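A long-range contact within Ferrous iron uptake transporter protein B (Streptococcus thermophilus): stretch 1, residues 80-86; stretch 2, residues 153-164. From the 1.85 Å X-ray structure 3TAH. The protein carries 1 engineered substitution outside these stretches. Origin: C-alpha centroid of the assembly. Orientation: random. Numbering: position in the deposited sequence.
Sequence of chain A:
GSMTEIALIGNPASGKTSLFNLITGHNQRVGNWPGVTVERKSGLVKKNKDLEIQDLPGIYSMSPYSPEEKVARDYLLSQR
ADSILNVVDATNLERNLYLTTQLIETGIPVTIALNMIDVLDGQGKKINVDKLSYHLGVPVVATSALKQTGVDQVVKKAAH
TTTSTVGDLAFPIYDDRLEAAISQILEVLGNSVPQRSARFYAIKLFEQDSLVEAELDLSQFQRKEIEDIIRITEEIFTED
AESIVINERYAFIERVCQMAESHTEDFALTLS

Stretch 1 (80-86) RADSILN
Stretch 2 (153-164) QVVKKAAHTTTS

Strand 83-86 runs nearly antiparallel to helix 153-159, their N-to-C directions 152° apart and their axes 8.6 Å apart at closest approach. Register is set by two pairs: Leu85 CA lies 6.1 Å from Ala158 CA, and Ser83 CA lies 4.8 Å from Thr162 CA, beyond the helix end. The extended strand alternates its side chains, so Ser83 and Leu85 point toward the helix while Ile84 (chi1 m, chi2 t) points away. Leu85 adopts chi1 t, chi2 p, which brings Leu85 CD1 to 3.4 Å from Val154 CG2 and 4.2 Å from Ala158 CB, with Leu85 CD2 4.4 Å from Val155 CG2; these contacts are purely apolar. Val154 (chi1 p) points toward the strand, whereas Val155 (chi1 t) points away at CB yet still reaches Leu85 through CG2. Ser83 also meets Ala158: Ser83 OG, at an off-rotamer chi1 of 149°, sits 3.5 Å from Ala158 CB and 3.4 Å from Ala158 O, at best a weak hydrogen bond. Water 3 lies 2.9 Å from Ser83 OG and 2.7 Å from Thr161 O.

The helix ends as His160 leaves helical phi/psi (-105/12). With chi1 m, the side chain folds back and His160 ND1 donates to Lys156 O (2.9 Å); Thr161, also m, similarly bonds Thr161 OG1 to Lys157 O (2.7 Å). The following loop, extended at Thr162 (-126/172), meets Asp82 through backbone: Thr163 N donates to Asp82 O (2.9 Å, 146°), and Thr162 CA makes a CA-H...O contact with the same oxygen at 3.1 Å. Asp82 (chi1 m) and Thr163 (chi1 p) leave Asp82 OD1 and Thr163 OG1 4.1 Å apart, a gap bridged by water 2, 2.7 Å from both Asp82 OD1 and Thr163 OG1. Water 1 likewise joins Ala81 O (3.1 Å) to Thr163 OG1 (2.7 Å).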

# COMPACT_ATOMS: atom_id res chain seq x y z
N ARG A 80 6.15 3.25 12.13
CA ARG A 80 5.77 4.50 12.82
C ARG A 80 4.32 4.89 12.50
O ARG A 80 3.69 5.60 13.29
CB ARG A 80 6.69 5.66 12.43
N ALA A 81 3.80 4.46 11.36
CA ALA A 81 2.41 4.72 11.01
C ALA A 81 1.45 3.73 11.68
O ALA A 81 1.70 2.52 11.68
CB ALA A 81 2.23 4.66 9.49
N ASP A 82 0.37 4.24 12.25
CA ASP A 82 -0.68 3.42 12.82
C ASP A 82 -1.63 2.91 11.74
O ASP A 82 -2.15 1.82 11.88
CB ASP A 82 -1.47 4.21 13.86
CG ASP A 82 -0.60 4.64 15.03
OD1 ASP A 82 -0.17 3.76 15.78
OD2 ASP A 82 -0.35 5.84 15.18
N SER A 83 -1.84 3.71 10.70
CA SER A 83 -2.80 3.46 9.63
C SER A 83 -2.26 3.97 8.31
O SER A 83 -1.48 4.92 8.29
CB SER A 83 -4.11 4.20 9.95
OG SER A 83 -4.81 4.61 8.78
N ILE A 84 -2.64 3.33 7.20
CA ILE A 84 -2.40 3.87 5.87
C ILE A 84 -3.75 4.32 5.32
O ILE A 84 -4.68 3.52 5.30
CB ILE A 84 -1.80 2.83 4.90
CG1 ILE A 84 -0.38 2.45 5.31
CG2 ILE A 84 -1.76 3.38 3.47
CD1 ILE A 84 0.19 1.31 4.46
N LEU A 85 -3.85 5.58 4.90
CA LEU A 85 -5.03 6.11 4.21
C LEU A 85 -4.62 6.25 2.74
O LEU A 85 -3.83 7.13 2.36
CB LEU A 85 -5.49 7.44 4.81
CG LEU A 85 -6.73 8.09 4.19
CD1 LEU A 85 -7.93 7.16 4.09
CD2 LEU A 85 -7.10 9.33 5.00
N ASN A 86 -5.14 5.34 1.93
CA ASN A 86 -4.75 5.16 0.54
C ASN A 86 -5.75 5.90 -0.33
O ASN A 86 -6.92 5.50 -0.39
CB ASN A 86 -4.67 3.64 0.24
CG ASN A 86 -4.35 3.30 -1.21
OD1 ASN A 86 -4.70 2.21 -1.69
ND2 ASN A 86 -3.67 4.20 -1.90
N GLN A 153 -15.54 11.15 7.11
CA GLN A 153 -15.88 9.73 7.20
C GLN A 153 -14.67 8.82 6.97
O GLN A 153 -14.45 7.88 7.75
CB GLN A 153 -16.99 9.37 6.22
CG GLN A 153 -18.33 10.08 6.48
CD GLN A 153 -18.52 11.36 5.69
OE1 GLN A 153 -17.60 12.17 5.53
NE2 GLN A 153 -19.74 11.56 5.18
N VAL A 154 -13.88 9.10 5.94
CA VAL A 154 -12.71 8.25 5.65
C VAL A 154 -11.64 8.46 6.73
O VAL A 154 -11.01 7.48 7.16
CB VAL A 154 -12.15 8.43 4.20
CG1 VAL A 154 -11.34 9.73 4.03
CG2 VAL A 154 -11.32 7.20 3.79
N VAL A 155 -11.45 9.70 7.18
CA VAL A 155 -10.47 9.97 8.24
C VAL A 155 -10.85 9.22 9.53
O VAL A 155 -9.98 8.61 10.18
CB VAL A 155 -10.27 11.50 8.49
CG1 VAL A 155 -9.47 11.77 9.78
CG2 VAL A 155 -9.58 12.13 7.30
N LYS A 156 -12.14 9.22 9.88
CA LYS A 156 -12.63 8.47 11.05
C LYS A 156 -12.38 6.96 10.96
O LYS A 156 -11.95 6.31 11.93
CB LYS A 156 -14.13 8.71 11.25
CG LYS A 156 -14.71 8.09 12.54
CD LYS A 156 -16.17 8.48 12.75
CE LYS A 156 -16.75 7.80 13.98
NZ LYS A 156 -18.21 8.09 14.13
N LYS A 157 -12.65 6.41 9.78
CA LYS A 157 -12.43 5.00 9.52
C LYS A 157 -10.96 4.65 9.65
O LYS A 157 -10.60 3.69 10.35
CB LYS A 157 -12.96 4.64 8.13
CG LYS A 157 -12.89 3.17 7.73
CD LYS A 157 -13.56 2.23 8.73
CE LYS A 157 -15.05 2.48 8.82
NZ LYS A 157 -15.71 1.41 9.63
N ALA A 158 -10.10 5.44 8.99
CA ALA A 158 -8.66 5.23 9.05
C ALA A 158 -8.18 5.30 10.50
O ALA A 158 -7.39 4.45 10.93
CB ALA A 158 -7.90 6.23 8.17
N ALA A 159 -8.67 6.29 11.24
CA ALA A 159 -8.30 6.46 12.65
C ALA A 159 -8.65 5.26 13.55
O ALA A 159 -7.96 5.06 14.56
CB ALA A 159 -8.88 7.76 13.24
N HIS A 160 -9.68 4.49 13.17
CA HIS A 160 -10.12 3.30 13.92
C HIS A 160 -9.73 1.97 13.27
O HIS A 160 -10.21 0.92 13.69
CB HIS A 160 -11.64 3.36 14.14
CG HIS A 160 -12.04 4.43 15.10
ND1 HIS A 160 -12.37 5.70 14.69
CD2 HIS A 160 -12.13 4.43 16.45
CE1 HIS A 160 -12.66 6.44 15.74
NE2 HIS A 160 -12.52 5.70 16.83
N THR A 161 -8.84 2.03 12.28
CA THR A 161 -8.34 0.88 11.54
C THR A 161 -6.81 0.94 11.60
O THR A 161 -6.13 1.39 10.65
CB THR A 161 -8.85 0.89 10.09
OG1 THR A 161 -10.27 1.03 10.08
CG2 THR A 161 -8.44 -0.40 9.36
N THR A 162 -6.26 0.50 12.72
CA THR A 162 -4.84 0.66 13.02
C THR A 162 -4.13 -0.64 13.38
O THR A 162 -4.76 -1.69 13.55
CB THR A 162 -4.65 1.64 14.20
OG1 THR A 162 -5.04 0.99 15.42
CG2 THR A 162 -5.44 2.93 13.99
N THR A 163 -2.80 -0.55 13.48
CA THR A 163 -1.97 -1.67 13.92
C THR A 163 -2.39 -2.16 15.33
O THR A 163 -2.16 -3.32 15.68
CB THR A 163 -0.47 -1.30 13.91
OG1 THR A 163 -0.26 -0.16 14.75
CG2 THR A 163 0.02 -0.97 12.49
N SER A 164 -3.01 -1.28 16.13
CA SER A 164 -3.51 -1.66 17.46
C SER A 164 -4.88 -2.32 17.39
O SER A 164 -5.11 -3.32 18.08
CB SER A 164 -3.53 -0.45 18.41
OG SER A 164 -2.26 0.15 18.46
O HOH W 1 2.08 1.07 14.40
O HOH W 2 -1.64 1.54 16.36
O HOH W 3 -6.29 2.21 8.04